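Long-range contacts in minor fimbrium tip subunit Mfa3 (Porphyromonas gingivalis ATCC 33277, PDB 5NF4), which forms part of the tip of the minor fimbriae, filaments that mediate biofilm formation and adhesion to host cells and other oral bacteria: residues Y288-E296 and Q303-L311; R322-I330 and E338-W346. All coordinates share one frame; numbering follows the deposited sequence.

Contact 1: residues Y288-E296 and Q303-L311; sequences YDVPIITHE and QYLPFAKGL
Two hydrogen bonds centre on the Tyr304 hydroxyl, which extends from the short helix 304-308 to the chain leaving strand 288-291. Tyr304 OH donates to Pro291 O at 2.7 Å, meeting a lone pair in the carbonyl plane, while Ile293 N gives it a weak, bent bond (126° at the hydrogen). Tyr328 OH is a further hydrogen-bond partner, so this hydroxyl of a buried residue has three polar contacts, one of them weak. Apolar contacts lie beside it. Ile293 CD1 lies 3.5 Å from Tyr304 CE1 and also touches Phe307 CE2, whereas its other branch, CG2, meets Ala308 CB. The Val290 and Tyr304 side chains cross at about a right angle, Val290 CG1 meeting Tyr304 CE2 at 3.9 Å. Here a short helix packs against the end of strand 288-291, whose partner is strand 277-282, with the axes 70° apart; a Schellman motif with Gly310 at C-prime closes the helix. Aromatic contact extends the interface: the edge of Phe307 points at the face of His295, planes at 68°. The polar link at the other end is indirect, since one water accepts from both Asp289 N (2.9 Å) and Lys309 NZ (3.1 Å), and the carboxylate of Asp289 pairs instead with Arg279.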
loop_
_atom_site.group_PDB
_atom_site.type_symbol
_atom_site.label_atom_id
_atom_site.label_comp_id
_atom_site.label_asym_id
_atom_site.label_seq_id
_atom_site.Cartn_x
_atom_site.Cartn_y
_atom_site.Cartn_z
ATOM N N TYR A 288 -18.845 -1.922 -18.397
ATOM C CA TYR A 288 -18.980 -2.913 -17.348
ATOM C C TYR A 288 -18.272 -2.394 -16.137
ATOM O O TYR A 288 -17.101 -2.019 -16.226
ATOM C CB TYR A 288 -18.369 -4.248 -17.760
ATOM C CG TYR A 288 -19.000 -4.870 -18.982
ATOM C CD1 TYR A 288 -18.542 -4.563 -20.262
ATOM C CD2 TYR A 288 -20.037 -5.786 -18.860
ATOM C CE1 TYR A 288 -19.112 -5.144 -21.392
ATOM C CE2 TYR A 288 -20.600 -6.374 -19.971
ATOM C CZ TYR A 288 -20.140 -6.045 -21.236
ATOM O OH TYR A 288 -20.704 -6.640 -22.317
ATOM N N ASP A 289 -18.967 -2.372 -15.007
ATOM C CA ASP A 289 -18.351 -1.958 -13.750
ATOM C C ASP A 289 -18.079 -3.175 -12.885
ATOM O O ASP A 289 -18.940 -4.029 -12.684
ATOM C CB ASP A 289 -19.236 -0.974 -13.008
ATOM C CG ASP A 289 -19.341 0.376 -13.707
ATOM O OD1 ASP A 289 -18.418 0.755 -14.452
ATOM O OD2 ASP A 289 -20.342 1.077 -13.474
ATOM N N VAL A 290 -16.849 -3.262 -12.406
ATOM C CA VAL A 290 -16.394 -4.408 -11.649
ATOM C C VAL A 290 -15.938 -3.902 -10.292
ATOM O O VAL A 290 -14.866 -3.336 -10.171
ATOM C CB VAL A 290 -15.261 -5.129 -12.338
ATOM C CG1 VAL A 290 -14.819 -6.390 -11.546
ATOM C CG2 VAL A 290 -15.680 -5.501 -13.780
ATOM N N PRO A 291 -16.774 -4.066 -9.274
ATOM C CA PRO A 291 -16.362 -3.654 -7.920
ATOM C C PRO A 291 -15.165 -4.469 -7.463
ATOM O O PRO A 291 -15.084 -5.662 -7.753
ATOM C CB PRO A 291 -17.610 -3.939 -7.067
ATOM C CG PRO A 291 -18.735 -4.013 -8.035
ATOM C CD PRO A 291 -18.130 -4.634 -9.280
ATOM N N ILE A 292 -14.260 -3.818 -6.745
ATOM C CA ILE A 292 -13.062 -4.449 -6.206
ATOM C C ILE A 292 -13.344 -4.855 -4.760
ATOM O O ILE A 292 -13.920 -4.072 -4.007
ATOM C CB ILE A 292 -11.880 -3.477 -6.317
ATOM C CG1 ILE A 292 -11.578 -3.202 -7.795
ATOM C CG2 ILE A 292 -10.648 -4.031 -5.615
ATOM C CD1 ILE A 292 -10.714 -1.978 -8.002
ATOM N N ILE A 293 -13.022 -6.098 -4.409
ATOM C CA ILE A 293 -13.262 -6.619 -3.063
ATOM C C ILE A 293 -12.012 -7.271 -2.519
ATOM O O ILE A 293 -11.091 -7.574 -3.277
ATOM C CB ILE A 293 -14.392 -7.646 -3.040
ATOM C CG1 ILE A 293 -13.960 -8.977 -3.701
ATOM C CG2 ILE A 293 -15.588 -7.101 -3.772
ATOM C CD1 ILE A 293 -15.069 -10.013 -3.804
ATOM N N THR A 294 -12.004 -7.482 -1.205
ATOM C CA THR A 294 -11.018 -8.323 -0.552
ATOM C C THR A 294 -11.721 -9.571 -0.073
ATOM O O THR A 294 -12.535 -9.528 0.855
ATOM C CB THR A 294 -10.342 -7.600 0.642
ATOM O OG1 THR A 294 -9.628 -6.453 0.156
ATOM C CG2 THR A 294 -9.406 -8.526 1.342
ATOM N N HIS A 295 -11.399 -10.696 -0.701
ATOM C CA HIS A 295 -11.998 -11.972 -0.343
ATOM C C HIS A 295 -11.031 -13.111 -0.527
ATOM O O HIS A 295 -10.523 -13.316 -1.625
ATOM C CB HIS A 295 -13.246 -12.216 -1.201
ATOM C CG HIS A 295 -14.004 -13.435 -0.801
ATOM N ND1 HIS A 295 -14.818 -13.472 0.310
ATOM C CD2 HIS A 295 -14.054 -14.670 -1.350
ATOM C CE1 HIS A 295 -15.336 -14.682 0.427
ATOM N NE2 HIS A 295 -14.893 -15.424 -0.570
ATOM N N GLU A 296 -10.744 -13.810 0.574
ATOM C CA GLU A 296 -9.914 -15.009 0.586
ATOM C C GLU A 296 -10.784 -16.231 0.367
ATOM O O GLU A 296 -11.897 -16.320 0.887
ATOM C CB GLU A 296 -9.175 -15.165 1.926
ATOM C CG GLU A 296 -8.481 -13.916 2.437
ATOM C CD GLU A 296 -7.228 -13.572 1.656
ATOM O OE1 GLU A 296 -6.716 -14.453 0.929
ATOM O OE2 GLU A 296 -6.757 -12.418 1.778
ATOM N N GLN A 303 -19.312 -17.326 -8.647
ATOM C CA GLN A 303 -19.196 -16.267 -9.646
ATOM C C GLN A 303 -18.862 -14.940 -8.978
ATOM O O GLN A 303 -19.604 -14.443 -8.124
ATOM C CB GLN A 303 -20.480 -16.132 -10.451
ATOM C CG GLN A 303 -20.840 -17.362 -11.254
ATOM C CD GLN A 303 -22.141 -17.153 -11.975
ATOM O OE1 GLN A 303 -22.217 -16.367 -12.919
ATOM N NE2 GLN A 303 -23.189 -17.816 -11.506
ATOM N N TYR A 304 -17.731 -14.373 -9.372
ATOM C CA TYR A 304 -17.268 -13.131 -8.792
ATOM C C TYR A 304 -18.298 -12.015 -8.923
ATOM O O TYR A 304 -18.597 -11.337 -7.945
ATOM C CB TYR A 304 -15.964 -12.688 -9.443
ATOM C CG TYR A 304 -15.407 -11.432 -8.828
ATOM C CD1 TYR A 304 -14.545 -11.490 -7.749
ATOM C CD2 TYR A 304 -15.742 -10.178 -9.326
ATOM C CE1 TYR A 304 -14.030 -10.333 -7.173
ATOM C CE2 TYR A 304 -15.238 -9.019 -8.757
ATOM C CZ TYR A 304 -14.384 -9.103 -7.676
ATOM O OH TYR A 304 -13.860 -7.958 -7.096
ATOM N N LEU A 305 -18.869 -11.817 -10.110
ATOM C CA LEU A 305 -19.587 -10.560 -10.308
ATOM C C LEU A 305 -20.843 -10.401 -9.446
ATOM O O LEU A 305 -21.039 -9.336 -8.863
ATOM C CB LEU A 305 -19.939 -10.373 -11.780
ATOM C CG LEU A 305 -18.768 -9.798 -12.577
ATOM C CD1 LEU A 305 -19.106 -9.899 -14.074
ATOM C CD2 LEU A 305 -18.437 -8.346 -12.186
ATOM N N PRO A 306 -21.679 -11.448 -9.345
ATOM C CA PRO A 306 -22.878 -11.318 -8.512
ATOM C C PRO A 306 -22.537 -11.094 -7.044
ATOM O O PRO A 306 -23.213 -10.333 -6.370
ATOM C CB PRO A 306 -23.600 -12.653 -8.717
ATOM C CG PRO A 306 -23.071 -13.185 -10.015
ATOM C CD PRO A 306 -21.676 -12.695 -10.134
ATOM N N PHE A 307 -21.485 -11.738 -6.562
ATOM C CA PHE A 307 -21.045 -11.557 -5.185
ATOM C C PHE A 307 -20.564 -10.122 -4.994
ATOM O O PHE A 307 -21.003 -9.388 -4.097
ATOM C CB PHE A 307 -19.927 -12.549 -4.875
ATOM C CG PHE A 307 -19.351 -12.425 -3.497
ATOM C CD1 PHE A 307 -20.169 -12.495 -2.393
ATOM C CD2 PHE A 307 -17.991 -12.295 -3.306
ATOM C CE1 PHE A 307 -19.635 -12.397 -1.117
ATOM C CE2 PHE A 307 -17.473 -12.223 -2.050
ATOM C CZ PHE A 307 -18.293 -12.269 -0.958
ATOM N N ALA A 308 -19.658 -9.718 -5.869
ATOM C CA ALA A 308 -19.053 -8.393 -5.799
ATOM C C ALA A 308 -20.084 -7.290 -5.957
ATOM O O ALA A 308 -19.937 -6.203 -5.392
ATOM C CB ALA A 308 -17.979 -8.250 -6.856
ATOM N N LYS A 309 -21.117 -7.551 -6.751
ATOM C CA LYS A 309 -22.152 -6.553 -6.949
ATOM C C LYS A 309 -23.235 -6.547 -5.865
ATOM O O LYS A 309 -24.253 -5.867 -6.003
ATOM C CB LYS A 309 -22.774 -6.747 -8.345
ATOM C CG LYS A 309 -21.833 -6.283 -9.429
ATOM C CD LYS A 309 -22.531 -6.246 -10.802
ATOM C CE LYS A 309 -21.918 -5.185 -11.711
ATOM N NZ LYS A 309 -22.751 -4.920 -12.917
ATOM N N GLY A 310 -22.999 -7.276 -4.774
ATOM C CA GLY A 310 -23.919 -7.291 -3.643
ATOM C C GLY A 310 -25.279 -7.936 -3.884
ATOM O O GLY A 310 -26.250 -7.596 -3.203
ATOM N N LEU A 311 -25.366 -8.864 -4.844
ATOM C CA LEU A 311 -26.634 -9.485 -5.202
ATOM C C LEU A 311 -26.943 -10.727 -4.364
ATOM O O LEU A 311 -28.034 -11.251 -4.443
ATOM C CB LEU A 311 -26.646 -9.852 -6.697
ATOM C CG LEU A 311 -26.297 -8.675 -7.611
ATOM C CD1 LEU A 311 -26.262 -9.119 -9.093
ATOM C CD2 LEU A 311 -27.274 -7.525 -7.430
HETATM O O HOH W 1 -21.815 -2.816 -15.007
#

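Contact 2: residues R322-I330 and E338-W346; sequences RNRHYIYRI and EVKYSICDW
Arg329 and Lys340 face each other as a hydrogen-bonded antiparallel pair, and Arg329 has the largest area buried by this contact. Its backbone N meets Lys340 O at 2.8 Å in a nearly straight bond (174°). Bent at chi3 (-68°), the side chain folds across the neighbouring strand, where one guanidinium face lies over the Lys340 backbone and NH1 donates to Ser342 OG at 3.3 Å, the oxygen being tilted out of the guanidinium plane. Arg324, nearly as well covered, is bent at chi2 and chi3, which brings its guanidinium over Ile343 CD1, 3.5 Å from NH2. A long salt bridge joins Arg324 NE to Asp345 OD1 at 3.7 Å without an N-H aimed at the oxygen, and Glu296 is a second acidic partner. Trp346 closes the same end, its CB 3.4 Å from Asn323 O; a water bridges that oxygen to Trp346 N, and the indole nitrogen bonds Glu66. On the face that carries the tyrosines, Ile343 CG1 sits over the Tyr326 ring in a CH-pi contact, and the Tyr328 and Tyr341 side chains run side by side with their ring planes at 50°. The whole is an antiparallel beta hairpin, strand 324-332 also pairing in parallel with strand 180-205 to extend the sheet.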
loop_
_atom_site.group_PDB
_atom_site.type_symbol
_atom_site.label_atom_id
_atom_site.label_comp_id
_atom_site.label_asym_id
_atom_site.label_seq_id
_atom_site.Cartn_x
_atom_site.Cartn_y
_atom_site.Cartn_z
ATOM N N ARG A 322 -3.624 -1.961 1.966
ATOM C CA ARG A 322 -2.293 -1.621 1.470
ATOM C C ARG A 322 -1.449 -2.858 1.179
ATOM O O ARG A 322 -1.554 -3.880 1.864
ATOM C CB ARG A 322 -1.552 -0.752 2.479
ATOM C CG ARG A 322 -1.211 -1.476 3.771
ATOM C CD ARG A 322 -0.640 -0.530 4.853
ATOM N NE ARG A 322 -1.610 0.510 5.174
ATOM C CZ ARG A 322 -1.337 1.799 5.296
ATOM N NH1 ARG A 322 -0.072 2.238 5.199
ATOM N NH2 ARG A 322 -2.341 2.650 5.512
ATOM N N ASN A 323 -0.588 -2.736 0.182
ATOM C CA ASN A 323 0.448 -3.704 -0.110
ATOM C C ASN A 323 -0.120 -5.074 -0.479
ATOM O O ASN A 323 0.549 -6.089 -0.341
ATOM C CB ASN A 323 1.412 -3.821 1.075
ATOM C CG ASN A 323 2.855 -4.111 0.637
ATOM O OD1 ASN A 323 3.391 -3.479 -0.266
ATOM N ND2 ASN A 323 3.481 -5.076 1.292
ATOM N N ARG A 324 -1.349 -5.085 -0.986
ATOM C CA ARG A 324 -1.921 -6.310 -1.516
ATOM C C ARG A 324 -2.060 -6.162 -3.032
ATOM O O ARG A 324 -2.074 -5.049 -3.571
ATOM C CB ARG A 324 -3.281 -6.613 -0.886
ATOM C CG ARG A 324 -3.227 -6.793 0.646
ATOM C CD ARG A 324 -2.467 -8.035 1.090
ATOM N NE ARG A 324 -3.119 -9.307 0.759
ATOM C CZ ARG A 324 -4.239 -9.765 1.321
ATOM N NH1 ARG A 324 -4.890 -9.054 2.242
ATOM N NH2 ARG A 324 -4.726 -10.941 0.944
ATOM N N HIS A 325 -2.172 -7.300 -3.687
ATOM C CA HIS A 325 -2.198 -7.380 -5.151
ATOM C C HIS A 325 -3.534 -7.987 -5.587
ATOM O O HIS A 325 -3.816 -9.157 -5.291
ATOM C CB HIS A 325 -0.987 -8.217 -5.564
ATOM C CG HIS A 325 -0.713 -8.296 -7.038
ATOM N ND1 HIS A 325 0.279 -9.115 -7.545
ATOM C CD2 HIS A 325 -1.282 -7.688 -8.108
ATOM C CE1 HIS A 325 0.310 -9.005 -8.861
ATOM N NE2 HIS A 325 -0.626 -8.147 -9.229
ATOM N N TYR A 326 -4.340 -7.181 -6.288
ATOM C CA TYR A 326 -5.674 -7.532 -6.751
ATOM C C TYR A 326 -5.579 -7.887 -8.229
ATOM O O TYR A 326 -5.267 -7.034 -9.070
ATOM C CB TYR A 326 -6.654 -6.369 -6.512
ATOM C CG TYR A 326 -6.863 -6.079 -5.038
ATOM C CD1 TYR A 326 -5.916 -5.356 -4.321
ATOM C CD2 TYR A 326 -7.966 -6.573 -4.356
ATOM C CE1 TYR A 326 -6.061 -5.127 -2.940
ATOM C CE2 TYR A 326 -8.139 -6.334 -2.972
ATOM C CZ TYR A 326 -7.169 -5.612 -2.277
ATOM O OH TYR A 326 -7.282 -5.401 -0.900
ATOM N N ILE A 327 -5.815 -9.162 -8.525
ATOM C CA ILE A 327 -5.573 -9.708 -9.858
ATOM C C ILE A 327 -6.880 -10.171 -10.490
ATOM O O ILE A 327 -7.595 -11.010 -9.940
ATOM C CB ILE A 327 -4.561 -10.878 -9.800
ATOM C CG1 ILE A 327 -3.255 -10.408 -9.147
ATOM C CG2 ILE A 327 -4.271 -11.427 -11.205
ATOM C CD1 ILE A 327 -2.347 -11.540 -8.702
ATOM N N TYR A 328 -7.183 -9.607 -11.658
ATOM C CA TYR A 328 -8.366 -9.971 -12.422
ATOM C C TYR A 328 -7.983 -10.586 -13.751
ATOM O O TYR A 328 -7.040 -10.147 -14.430
ATOM C CB TYR A 328 -9.263 -8.732 -12.638
ATOM C CG TYR A 328 -9.817 -8.260 -11.327
ATOM C CD1 TYR A 328 -9.077 -7.420 -10.509
ATOM C CD2 TYR A 328 -11.055 -8.705 -10.868
ATOM C CE1 TYR A 328 -9.565 -7.006 -9.290
ATOM C CE2 TYR A 328 -11.548 -8.300 -9.635
ATOM C CZ TYR A 328 -10.804 -7.443 -8.862
ATOM O OH TYR A 328 -11.281 -7.061 -7.634
ATOM N N ARG A 329 -8.700 -11.654 -14.086
ATOM C CA ARG A 329 -8.562 -12.323 -15.365
ATOM C C ARG A 329 -9.924 -12.192 -16.016
ATOM O O ARG A 329 -10.922 -12.698 -15.500
ATOM C CB ARG A 329 -8.119 -13.788 -15.176
ATOM C CG ARG A 329 -6.827 -13.848 -14.363
ATOM C CD ARG A 329 -6.435 -15.227 -13.938
ATOM N NE ARG A 329 -7.313 -15.850 -12.945
ATOM C CZ ARG A 329 -7.403 -15.506 -11.663
ATOM N NH1 ARG A 329 -6.720 -14.476 -11.172
ATOM N NH2 ARG A 329 -8.221 -16.186 -10.871
ATOM N N ILE A 330 -9.954 -11.468 -17.130
ATOM C CA ILE A 330 -11.213 -11.106 -17.790
ATOM C C ILE A 330 -11.334 -11.619 -19.225
ATOM O O ILE A 330 -10.394 -11.520 -20.016
ATOM C CB ILE A 330 -11.381 -9.581 -17.803
ATOM C CG1 ILE A 330 -11.349 -9.036 -16.380
ATOM C CG2 ILE A 330 -12.710 -9.200 -18.535
ATOM C CD1 ILE A 330 -11.313 -7.553 -16.316
ATOM N N GLU A 338 -16.636 -12.106 -18.412
ATOM C CA GLU A 338 -16.466 -13.090 -17.364
ATOM C C GLU A 338 -15.280 -12.617 -16.576
ATOM O O GLU A 338 -14.327 -12.110 -17.153
ATOM C CB GLU A 338 -16.245 -14.485 -17.941
ATOM C CG GLU A 338 -17.353 -14.940 -18.856
ATOM C CD GLU A 338 -17.171 -16.377 -19.266
ATOM O OE1 GLU A 338 -16.095 -16.940 -18.985
ATOM O OE2 GLU A 338 -18.109 -16.944 -19.841
ATOM N N VAL A 339 -15.358 -12.735 -15.262
ATOM C CA VAL A 339 -14.286 -12.255 -14.399
ATOM C C VAL A 339 -13.880 -13.312 -13.410
ATOM O O VAL A 339 -14.725 -13.847 -12.704
ATOM C CB VAL A 339 -14.706 -10.994 -13.617
ATOM C CG1 VAL A 339 -13.534 -10.491 -12.771
ATOM C CG2 VAL A 339 -15.163 -9.916 -14.545
ATOM N N LYS A 340 -12.584 -13.611 -13.373
ATOM C CA LYS A 340 -11.990 -14.431 -12.313
ATOM C C LYS A 340 -11.041 -13.554 -11.519
ATOM O O LYS A 340 -10.452 -12.619 -12.067
ATOM C CB LYS A 340 -11.259 -15.637 -12.897
ATOM C CG LYS A 340 -12.164 -16.669 -13.565
ATOM C CD LYS A 340 -13.155 -17.247 -12.576
ATOM C CE LYS A 340 -14.095 -18.256 -13.213
ATOM N NZ LYS A 340 -13.454 -19.584 -13.378
ATOM N N TYR A 341 -10.899 -13.881 -10.231
ATOM C CA TYR A 341 -10.277 -13.001 -9.251
ATOM C C TYR A 341 -9.390 -13.756 -8.290
ATOM O O TYR A 341 -9.682 -14.892 -7.905
ATOM C CB TYR A 341 -11.363 -12.275 -8.471
ATOM C CG TYR A 341 -10.998 -11.711 -7.101
ATOM C CD1 TYR A 341 -10.520 -10.417 -6.971
ATOM C CD2 TYR A 341 -11.183 -12.467 -5.937
ATOM C CE1 TYR A 341 -10.219 -9.884 -5.701
ATOM C CE2 TYR A 341 -10.892 -11.950 -4.685
ATOM C CZ TYR A 341 -10.410 -10.662 -4.574
ATOM O OH TYR A 341 -10.105 -10.120 -3.349
ATOM N N SER A 342 -8.314 -13.100 -7.893
ATOM C CA SER A 342 -7.529 -13.544 -6.749
ATOM C C SER A 342 -6.904 -12.346 -6.045
ATOM O O SER A 342 -6.730 -11.291 -6.631
ATOM C CB SER A 342 -6.462 -14.546 -7.191
ATOM O OG SER A 342 -5.603 -13.984 -8.155
ATOM N N ILE A 343 -6.613 -12.492 -4.755
ATOM C CA ILE A 343 -5.866 -11.479 -4.035
ATOM C C ILE A 343 -4.637 -12.164 -3.457
ATOM O O ILE A 343 -4.709 -13.294 -2.995
ATOM C CB ILE A 343 -6.723 -10.825 -2.933
ATOM C CG1 ILE A 343 -5.956 -9.694 -2.258
ATOM C CG2 ILE A 343 -7.243 -11.888 -1.982
ATOM C CD1 ILE A 343 -6.734 -9.025 -1.126
ATOM N N CYS A 344 -3.489 -11.516 -3.534
ATOM C CA CYS A 344 -2.305 -12.100 -2.917
ATOM C C CYS A 344 -1.401 -11.024 -2.368
ATOM O O CYS A 344 -1.678 -9.844 -2.486
ATOM C CB CYS A 344 -1.547 -12.974 -3.916
ATOM S SG CYS A 344 -1.110 -12.170 -5.440
ATOM N N ASP A 345 -0.329 -11.446 -1.717
ATOM C CA ASP A 345 0.670 -10.503 -1.253
ATOM C C ASP A 345 1.390 -9.930 -2.460
ATOM O O ASP A 345 1.422 -10.540 -3.537
ATOM C CB ASP A 345 1.667 -11.171 -0.295
ATOM C CG ASP A 345 1.105 -11.358 1.105
ATOM O OD1 ASP A 345 0.276 -10.525 1.546
ATOM O OD2 ASP A 345 1.504 -12.338 1.773
ATOM N N TRP A 346 1.945 -8.742 -2.272
ATOM C CA TRP A 346 2.685 -8.048 -3.311
ATOM C C TRP A 346 4.150 -8.489 -3.331
ATOM O O TRP A 346 4.545 -9.336 -4.137
ATOM C CB TRP A 346 2.559 -6.554 -3.061
ATOM C CG TRP A 346 3.093 -5.650 -4.101
ATOM C CD1 TRP A 346 4.111 -5.884 -4.981
ATOM C CD2 TRP A 346 2.630 -4.328 -4.361
ATOM N NE1 TRP A 346 4.309 -4.779 -5.777
ATOM C CE2 TRP A 346 3.416 -3.808 -5.409
ATOM C CE3 TRP A 346 1.628 -3.530 -3.804
ATOM C CZ2 TRP A 346 3.223 -2.527 -5.913
ATOM C CZ3 TRP A 346 1.445 -2.262 -4.297
ATOM C CH2 TRP A 346 2.240 -1.772 -5.348
HETATM O O HOH W 2 2.007 -8.194 0.545
#

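How the contacts relate
Contact 1 is the more buried of the two and joins a short helix to a strand end chiefly through side chains, with few hydrogen bonds; contact 2, partly buried, rests on regular backbone pairing, and its arginine side chains add polar links. They are in series along the chain. The centres of contact 1 and contact 2 are about 12 Å apart, and the two meet on the tyrosine-bearing face of the hairpin. There Tyr341 OH lies 2.7 Å from Ile293 O, a probable hydrogen bond, and the Tyr304 ring packs on that of Tyr341. A salt bridge of 2.6 Å between Glu296 OE2 and Arg324 NH2 fastens the end of 288-296 to the hairpin.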